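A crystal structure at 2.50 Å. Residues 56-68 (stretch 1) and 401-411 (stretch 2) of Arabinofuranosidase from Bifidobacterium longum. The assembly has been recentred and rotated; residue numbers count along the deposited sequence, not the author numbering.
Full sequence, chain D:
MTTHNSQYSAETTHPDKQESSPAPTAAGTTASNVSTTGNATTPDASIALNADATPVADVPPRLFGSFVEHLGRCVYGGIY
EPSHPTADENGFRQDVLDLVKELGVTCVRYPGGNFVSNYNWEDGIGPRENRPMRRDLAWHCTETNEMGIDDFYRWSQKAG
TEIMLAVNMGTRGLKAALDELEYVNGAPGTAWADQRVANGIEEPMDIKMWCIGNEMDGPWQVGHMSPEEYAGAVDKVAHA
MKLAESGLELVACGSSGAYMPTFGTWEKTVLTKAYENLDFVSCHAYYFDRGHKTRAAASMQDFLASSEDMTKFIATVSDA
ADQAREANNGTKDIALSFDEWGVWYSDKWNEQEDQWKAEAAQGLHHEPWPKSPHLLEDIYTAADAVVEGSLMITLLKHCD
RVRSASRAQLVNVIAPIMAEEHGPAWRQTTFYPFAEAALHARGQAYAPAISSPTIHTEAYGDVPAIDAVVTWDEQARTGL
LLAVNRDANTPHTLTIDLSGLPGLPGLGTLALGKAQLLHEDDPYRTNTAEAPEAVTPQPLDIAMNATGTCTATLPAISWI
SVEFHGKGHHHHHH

Stretch 1 (56-68) VADVPPRLFGSFV
Stretch 2 401-411: RVRSASRAQLV

Two segments of one chain, more than 330 residues apart in sequence, run in the same general direction and bury 848 Å² between them; the axes of strands 65-67 and 402-408 approach to 3.9 Å and cross at -43°. Stretch 1 begins at Val56, beyond reach of its partner, and Ala57 and Asp58 form a weakly bonded extended segment. Here Arg403, with phi/psi -96/0 and an m, m, m side chain, points its CA-to-CB bond away yet curls its guanidinium back. Its NH1 donates to Asp58 O at 2.7 Å, while its NH2 meets Asp58 OD2 at 3.3 Å in a salt bridge whose hydrogen bond is weak; Asp58 adopts chi1 p to present the carboxylate. Ala57 CB sits at the guanidinium edge, 3.8 Å from Arg403 NH1, and Pro60 covers one face, CB to Arg403 NH2 3.5 Å. Val59 turns away.

Pro60, buried and extended (-72/135), leads into a turn in which residues 61-63 have helical phi/psi; Leu63 N bonds to Pro60 O at 3.3 Å. Pro61 stays exposed. Arg62 directs CB toward stretch 2, 3.5 Å from Arg403 O, but its chain (m, t, t) carries the guanidinium away to partners elsewhere in the structure. Its carbonyl O accepts a straight hydrogen bond from Ala405 N, 3.2 Å. Leu63 (t, p) starts away and bends back, bringing CD1 to 3.8 Å from Val402 CG1 and 4.0 Å from Ala405 CB, an apolar patch suited to its buried position. Phe64 (m) points away.

At Gly65 the chains pair as parallel strands, with Gly65 opposite Ser406 at a CA-CA distance of 4.5 Å. Gly65 N gives a weak bond to Ala405 O, 3.0 Å, and Gly65 O receives Arg407 N, also 3.0 Å. An ideal CB on Gly65 would lie a tight 3.0 Å from Ala405 O. Ser66 (chi1 t) points to the same sheet face as Arg407, and its OG donates to Arg407 O at 3.0 Å, satisfying a buried hydroxyl. A water donates to Ser66 O at 2.9 Å and lies 2.5 Å from Ser406 OG (chi1 m), linking the strands.

Phe67 (t, chi2 33°) projects to the face shared by Ser406 and Ala408; Ala408 CB lies at its ring edge, 3.8 Å from Phe67 CD2. Beyond the cis peptide preceding Gln409, Leu410 N donates to Phe67 O at 3.1 Å. Val68 (t) turns its CA-to-CB bond away, yet Val68 CG2 packs 3.7 Å from Leu410 CB, closing the buried end.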

ATOM      1  N   VAL D  56       9.115 -37.323 -22.632  1.00 49.70           N
ATOM      2  CA  VAL D  56       8.887 -35.918 -22.312  1.00 48.43           C
ATOM      3  C   VAL D  56       9.545 -35.603 -20.962  1.00 47.49           C
ATOM      4  O   VAL D  56      10.401 -34.717 -20.873  1.00 47.39           O
ATOM      5  CB  VAL D  56       7.372 -35.571 -22.278  1.00 48.49           C
ATOM      6  CG1 VAL D  56       7.162 -34.087 -22.013  1.00 48.48           C
ATOM      7  CG2 VAL D  56       6.692 -35.977 -23.584  1.00 48.34           C
ATOM      8  N   ALA D  57       9.151 -36.355 -19.932  1.00 46.24           N
ATOM      9  CA  ALA D  57       9.632 -36.169 -18.562  1.00 45.00           C
ATOM     10  C   ALA D  57       9.104 -37.268 -17.645  1.00 44.11           C
ATOM     11  O   ALA D  57       8.213 -38.031 -18.027  1.00 44.02           O
ATOM     12  CB  ALA D  57       9.196 -34.814 -18.029  1.00 45.02           C
ATOM     13  N   ASP D  58       9.663 -37.346 -16.439  1.00 42.96           N
ATOM     14  CA  ASP D  58       9.072 -38.139 -15.367  1.00 41.79           C
ATOM     15  C   ASP D  58       7.798 -37.436 -14.910  1.00 40.89           C
ATOM     16  O   ASP D  58       7.791 -36.216 -14.727  1.00 40.82           O
ATOM     17  CB  ASP D  58      10.048 -38.291 -14.195  1.00 41.86           C
ATOM     18  CG  ASP D  58      10.405 -36.960 -13.544  1.00 42.02           C
ATOM     19  OD1 ASP D  58      10.806 -36.024 -14.269  1.00 41.80           O
ATOM     20  OD2 ASP D  58      10.283 -36.852 -12.305  1.00 42.33           O
ATOM     21  N   VAL D  59       6.717 -38.195 -14.750  1.00 39.65           N
ATOM     22  CA  VAL D  59       5.431 -37.604 -14.387  1.00 38.53           C
ATOM     23  C   VAL D  59       5.430 -37.088 -12.942  1.00 37.65           C
ATOM     24  O   VAL D  59       5.639 -37.863 -12.004  1.00 37.62           O
ATOM     25  CB  VAL D  59       4.234 -38.566 -14.655  1.00 38.60           C
ATOM     26  CG1 VAL D  59       4.483 -39.945 -14.055  1.00 38.86           C
ATOM     27  CG2 VAL D  59       2.924 -37.970 -14.137  1.00 38.43           C
ATOM     28  N   PRO D  60       5.213 -35.767 -12.767  1.00 36.69           N
ATOM     29  CA  PRO D  60       5.122 -35.188 -11.428  1.00 35.82           C
ATOM     30  C   PRO D  60       3.816 -35.585 -10.737  1.00 34.82           C
ATOM     31  O   PRO D  60       2.760 -35.550 -11.365  1.00 34.80           O
ATOM     32  CB  PRO D  60       5.158 -33.678 -11.692  1.00 35.88           C
ATOM     33  CG  PRO D  60       4.635 -33.520 -13.074  1.00 36.23           C
ATOM     34  CD  PRO D  60       5.028 -34.755 -13.826  1.00 36.55           C
ATOM     35  N   PRO D  61       3.890 -35.993  -9.458  1.00 33.99           N
ATOM     36  CA  PRO D  61       2.688 -36.312  -8.687  1.00 33.28           C
ATOM     37  C   PRO D  61       1.748 -35.122  -8.463  1.00 32.57           C
ATOM     38  O   PRO D  61       0.563 -35.326  -8.200  1.00 32.34           O
ATOM     39  CB  PRO D  61       3.252 -36.797  -7.349  1.00 33.25           C
ATOM     40  CG  PRO D  61       4.595 -37.320  -7.684  1.00 33.58           C
ATOM     41  CD  PRO D  61       5.116 -36.411  -8.751  1.00 33.92           C
ATOM     42  N   ARG D  62       2.273 -33.900  -8.573  1.00 31.82           N
ATOM     43  CA  ARG D  62       1.483 -32.683  -8.356  1.00 31.09           C
ATOM     44  C   ARG D  62       0.556 -32.350  -9.521  1.00 30.46           C
ATOM     45  O   ARG D  62      -0.321 -31.488  -9.398  1.00 30.31           O
ATOM     46  CB  ARG D  62       2.389 -31.485  -8.063  1.00 31.23           C
ATOM     47  CG  ARG D  62       2.943 -31.446  -6.654  1.00 31.52           C
ATOM     48  CD  ARG D  62       3.269 -30.020  -6.263  1.00 32.48           C
ATOM     49  NE  ARG D  62       3.992 -29.946  -4.998  1.00 33.18           N
ATOM     50  CZ  ARG D  62       5.259 -29.564  -4.875  1.00 33.76           C
ATOM     51  NH1 ARG D  62       5.966 -29.205  -5.943  1.00 33.90           N
ATOM     52  NH2 ARG D  62       5.818 -29.534  -3.676  1.00 34.05           N
ATOM     53  N   LEU D  63       0.754 -33.033 -10.645  1.00 29.64           N
ATOM     54  CA  LEU D  63      -0.105 -32.873 -11.812  1.00 29.01           C
ATOM     55  C   LEU D  63      -1.539 -33.328 -11.527  1.00 28.56           C
ATOM     56  O   LEU D  63      -2.480 -32.896 -12.199  1.00 28.42           O
ATOM     57  CB  LEU D  63       0.471 -33.639 -13.007  1.00 29.04           C
ATOM     58  CG  LEU D  63       0.147 -33.110 -14.405  1.00 28.87           C
ATOM     59  CD1 LEU D  63       0.875 -31.802 -14.667  1.00 28.91           C
ATOM     60  CD2 LEU D  63       0.515 -34.134 -15.462  1.00 28.62           C
ATOM     61  N   PHE D  64      -1.695 -34.192 -10.528  1.00 28.01           N
ATOM     62  CA  PHE D  64      -3.008 -34.696 -10.140  1.00 27.63           C
ATOM     63  C   PHE D  64      -3.528 -34.021  -8.871  1.00 27.35           C
ATOM     64  O   PHE D  64      -4.125 -34.662  -8.006  1.00 27.39           O
ATOM     65  CB  PHE D  64      -2.978 -36.221 -10.001  1.00 27.70           C
ATOM     66  CG  PHE D  64      -2.410 -36.922 -11.206  1.00 28.02           C
ATOM     67  CD1 PHE D  64      -3.103 -36.932 -12.415  1.00 28.17           C
ATOM     68  CD2 PHE D  64      -1.177 -37.557 -11.136  1.00 27.99           C
ATOM     69  CE1 PHE D  64      -2.579 -37.567 -13.530  1.00 28.41           C
ATOM     70  CE2 PHE D  64      -0.642 -38.197 -12.248  1.00 28.72           C
ATOM     71  CZ  PHE D  64      -1.345 -38.201 -13.448  1.00 28.84           C
ATOM     72  N   GLY D  65      -3.300 -32.715  -8.776  1.00 26.97           N
ATOM     73  CA  GLY D  65      -3.796 -31.929  -7.659  1.00 26.59           C
ATOM     74  C   GLY D  65      -5.182 -31.368  -7.911  1.00 26.40           C
ATOM     75  O   GLY D  65      -5.655 -31.343  -9.050  1.00 26.30           O
ATOM     76  N   SER D  66      -5.834 -30.926  -6.838  1.00 26.16           N
ATOM     77  CA  SER D  66      -7.129 -30.260  -6.935  1.00 26.00           C
ATOM     78  C   SER D  66      -7.119 -28.939  -6.169  1.00 25.95           C
ATOM     79  O   SER D  66      -6.054 -28.412  -5.844  1.00 25.96           O
ATOM     80  CB  SER D  66      -8.261 -31.172  -6.448  1.00 25.99           C
ATOM     81  OG  SER D  66      -9.530 -30.606  -6.736  1.00 25.46           O
ATOM     82  N   PHE D  67      -8.308 -28.419  -5.876  1.00 25.88           N
ATOM     83  CA  PHE D  67      -8.473 -27.053  -5.411  1.00 25.83           C
ATOM     84  C   PHE D  67      -9.772 -26.930  -4.620  1.00 25.86           C
ATOM     85  O   PHE D  67     -10.853 -27.200  -5.136  1.00 25.83           O
ATOM     86  CB  PHE D  67      -8.440 -26.111  -6.631  1.00 25.91           C
ATOM     87  CG  PHE D  67      -8.723 -24.653  -6.329  1.00 25.97           C
ATOM     88  CD1 PHE D  67      -8.339 -24.066  -5.129  1.00 25.88           C
ATOM     89  CD2 PHE D  67      -9.337 -23.857  -7.291  1.00 26.05           C
ATOM     90  CE1 PHE D  67      -8.592 -22.722  -4.879  1.00 25.80           C
ATOM     91  CE2 PHE D  67      -9.592 -22.512  -7.049  1.00 26.13           C
ATOM     92  CZ  PHE D  67      -9.218 -21.947  -5.841  1.00 25.69           C
ATOM     93  N   VAL D  68      -9.645 -26.544  -3.354  1.00 25.94           N
ATOM     94  CA  VAL D  68     -10.789 -26.296  -2.486  1.00 26.01           C
ATOM     95  C   VAL D  68     -10.851 -24.809  -2.129  1.00 26.15           C
ATOM     96  O   VAL D  68      -9.935 -24.263  -1.504  1.00 26.13           O
ATOM     97  CB  VAL D  68     -10.747 -27.180  -1.207  1.00 25.98           C
ATOM     98  CG1 VAL D  68     -11.782 -26.726  -0.196  1.00 25.96           C
ATOM     99  CG2 VAL D  68     -10.981 -28.635  -1.558  1.00 25.85           C
ATOM    100  N   ARG D 401       7.397 -29.149 -18.429  1.00 31.60           N
ATOM    101  CA  ARG D 401       7.382 -27.754 -18.016  1.00 31.22           C
ATOM    102  C   ARG D 401       6.217 -27.477 -17.070  1.00 30.90           C
ATOM    103  O   ARG D 401       6.294 -26.578 -16.233  1.00 30.97           O
ATOM    104  CB  ARG D 401       7.327 -26.832 -19.235  1.00 31.31           C
ATOM    105  CG  ARG D 401       7.791 -25.409 -18.963  1.00 31.43           C
ATOM    106  CD  ARG D 401       9.278 -25.355 -18.630  1.00 31.89           C
ATOM    107  NE  ARG D 401       9.687 -24.032 -18.162  1.00 32.26           N
ATOM    108  CZ  ARG D 401      10.020 -23.019 -18.959  1.00 32.53           C
ATOM    109  NH1 ARG D 401       9.996 -23.161 -20.281  1.00 32.38           N
ATOM    110  NH2 ARG D 401      10.380 -21.857 -18.432  1.00 32.49           N
ATOM    111  N   VAL D 402       5.145 -28.252 -17.212  1.00 30.42           N
ATOM    112  CA  VAL D 402       4.018 -28.188 -16.288  1.00 29.94           C
ATOM    113  C   VAL D 402       4.212 -29.251 -15.207  1.00 29.73           C
ATOM    114  O   VAL D 402       3.859 -30.419 -15.387  1.00 29.70           O
ATOM    115  CB  VAL D 402       2.658 -28.370 -17.011  1.00 29.93           C
ATOM    116  CG1 VAL D 402       1.501 -28.293 -16.017  1.00 29.73           C
ATOM    117  CG2 VAL D 402       2.488 -27.322 -18.104  1.00 29.74           C
ATOM    118  N   ARG D 403       4.790 -28.836 -14.087  1.00 29.38           N
ATOM    119  CA  ARG D 403       5.102 -29.756 -12.997  1.00 29.01           C
ATOM    120  C   ARG D 403       4.016 -29.777 -11.917  1.00 28.72           C
ATOM    121  O   ARG D 403       4.125 -30.507 -10.932  1.00 28.72           O
ATOM    122  CB  ARG D 403       6.474 -29.428 -12.396  1.00 29.09           C
ATOM    123  CG  ARG D 403       7.638 -29.455 -13.396  1.00 29.03           C
ATOM    124  CD  ARG D 403       7.884 -30.837 -14.001  1.00 29.41           C
ATOM    125  NE  ARG D 403       8.137 -31.861 -12.987  1.00 29.74           N
ATOM    126  CZ  ARG D 403       8.408 -33.135 -13.251  1.00 29.52           C
ATOM    127  NH1 ARG D 403       8.472 -33.565 -14.505  1.00 29.55           N
ATOM    128  NH2 ARG D 403       8.620 -33.985 -12.255  1.00 29.29           N
ATOM    129  N   SER D 404       2.973 -28.975 -12.111  1.00 28.46           N
ATOM    130  CA  SER D 404       1.831 -28.945 -11.200  1.00 28.10           C
ATOM    131  C   SER D 404       0.553 -28.547 -11.920  1.00 27.94           C
ATOM    132  O   SER D 404       0.571 -27.697 -12.809  1.00 27.95           O
ATOM    133  CB  SER D 404       2.085 -27.987 -10.037  1.00 28.01           C
ATOM    134  OG  SER D 404       1.035 -28.061  -9.091  1.00 27.88           O
ATOM    135  N   ALA D 405      -0.552 -29.171 -11.525  1.00 27.71           N
ATOM    136  CA  ALA D 405      -1.874 -28.829 -12.036  1.00 27.59           C
ATOM    137  C   ALA D 405      -2.940 -29.066 -10.967  1.00 27.47           C
ATOM    138  O   ALA D 405      -2.926 -30.089 -10.280  1.00 27.48           O
ATOM    139  CB  ALA D 405      -2.188 -29.622 -13.300  1.00 27.57           C
ATOM    140  N   SER D 406      -3.853 -28.111 -10.826  1.00 27.28           N
ATOM    141  CA  SER D 406      -4.940 -28.227  -9.863  1.00 27.27           C
ATOM    142  C   SER D 406      -6.284 -28.099 -10.557  1.00 27.25           C
ATOM    143  O   SER D 406      -6.619 -27.033 -11.078  1.00 27.36           O
ATOM    144  CB  SER D 406      -4.818 -27.169  -8.761  1.00 27.25           C
ATOM    145  OG  SER D 406      -3.501 -27.104  -8.247  1.00 27.05           O
ATOM    146  N   ARG D 407      -7.045 -29.190 -10.571  1.00 27.21           N
ATOM    147  CA  ARG D 407      -8.371 -29.185 -11.171  1.00 27.14           C
ATOM    148  C   ARG D 407      -9.361 -28.485 -10.244  1.00 27.10           C
ATOM    149  O   ARG D 407      -9.417 -28.774  -9.047  1.00 27.10           O
ATOM    150  CB  ARG D 407      -8.845 -30.603 -11.486  1.00 27.16           C
ATOM    151  CG  ARG D 407      -9.976 -30.639 -12.506  1.00 27.51           C
ATOM    152  CD  ARG D 407     -10.923 -31.798 -12.264  1.00 27.90           C
ATOM    153  NE  ARG D 407     -12.195 -31.601 -12.960  1.00 28.21           N
ATOM    154  CZ  ARG D 407     -13.227 -30.917 -12.470  1.00 28.73           C
ATOM    155  NH1 ARG D 407     -13.156 -30.348 -11.272  1.00 28.50           N
ATOM    156  NH2 ARG D 407     -14.337 -30.795 -13.184  1.00 29.28           N
ATOM    157  N   ALA D 408     -10.130 -27.561 -10.809  1.00 27.08           N
ATOM    158  CA  ALA D 408     -11.103 -26.785 -10.050  1.00 27.10           C
ATOM    159  C   ALA D 408     -12.530 -27.246 -10.351  1.00 27.02           C
ATOM    160  O   ALA D 408     -12.935 -27.262 -11.512  1.00 27.03           O
ATOM    161  CB  ALA D 408     -10.947 -25.300 -10.361  1.00 27.07           C
ATOM    162  N   GLN D 409     -13.291 -27.644  -9.329  1.00 27.00           N
ATOM    163  CA  GLN D 409     -12.825 -27.767  -7.946  1.00 27.03           C
ATOM    164  C   GLN D 409     -13.107 -29.179  -7.415  1.00 27.08           C
ATOM    165  O   GLN D 409     -13.563 -30.042  -8.166  1.00 27.16           O
ATOM    166  CB  GLN D 409     -13.460 -26.689  -7.056  1.00 27.11           C
ATOM    167  CG  GLN D 409     -12.794 -25.317  -7.190  1.00 27.09           C
ATOM    168  CD  GLN D 409     -13.446 -24.238  -6.348  1.00 27.03           C
ATOM    169  OE1 GLN D 409     -14.003 -24.508  -5.285  1.00 27.16           O
ATOM    170  NE2 GLN D 409     -13.364 -22.999  -6.818  1.00 26.94           N
ATOM    171  N   LEU D 410     -12.838 -29.417  -6.133  1.00 27.02           N
ATOM    172  CA  LEU D 410     -12.877 -30.780  -5.590  1.00 26.91           C
ATOM    173  C   LEU D 410     -14.281 -31.339  -5.330  1.00 26.76           C
ATOM    174  O   LEU D 410     -14.576 -32.472  -5.717  1.00 26.82           O
ATOM    175  CB  LEU D 410     -12.007 -30.893  -4.332  1.00 26.89           C
ATOM    176  CG  LEU D 410     -11.731 -32.306  -3.802  1.00 27.19           C
ATOM    177  CD1 LEU D 410     -10.998 -33.172  -4.831  1.00 27.27           C
ATOM    178  CD2 LEU D 410     -10.956 -32.249  -2.496  1.00 27.07           C
ATOM    179  N   VAL D 411     -15.132 -30.560  -4.666  1.00 26.49           N
ATOM    180  CA  VAL D 411     -16.463 -31.035  -4.275  1.00 26.28           C
ATOM    181  C   VAL D 411     -17.559 -30.003  -4.568  1.00 26.20           C
ATOM    182  O   VAL D 411     -17.407 -28.823  -4.258  1.00 25.95           O
ATOM    183  CB  VAL D 411     -16.512 -31.449  -2.775  1.00 26.24           C
ATOM    184  CG1 VAL D 411     -17.822 -32.156  -2.445  1.00 25.95           C
ATOM    185  CG2 VAL D 411     -15.339 -32.346  -2.424  1.00 26.35           C
TER
HETATM  186  O   HOH W   1      -3.262 -28.792  -6.371  1.00 28.76           O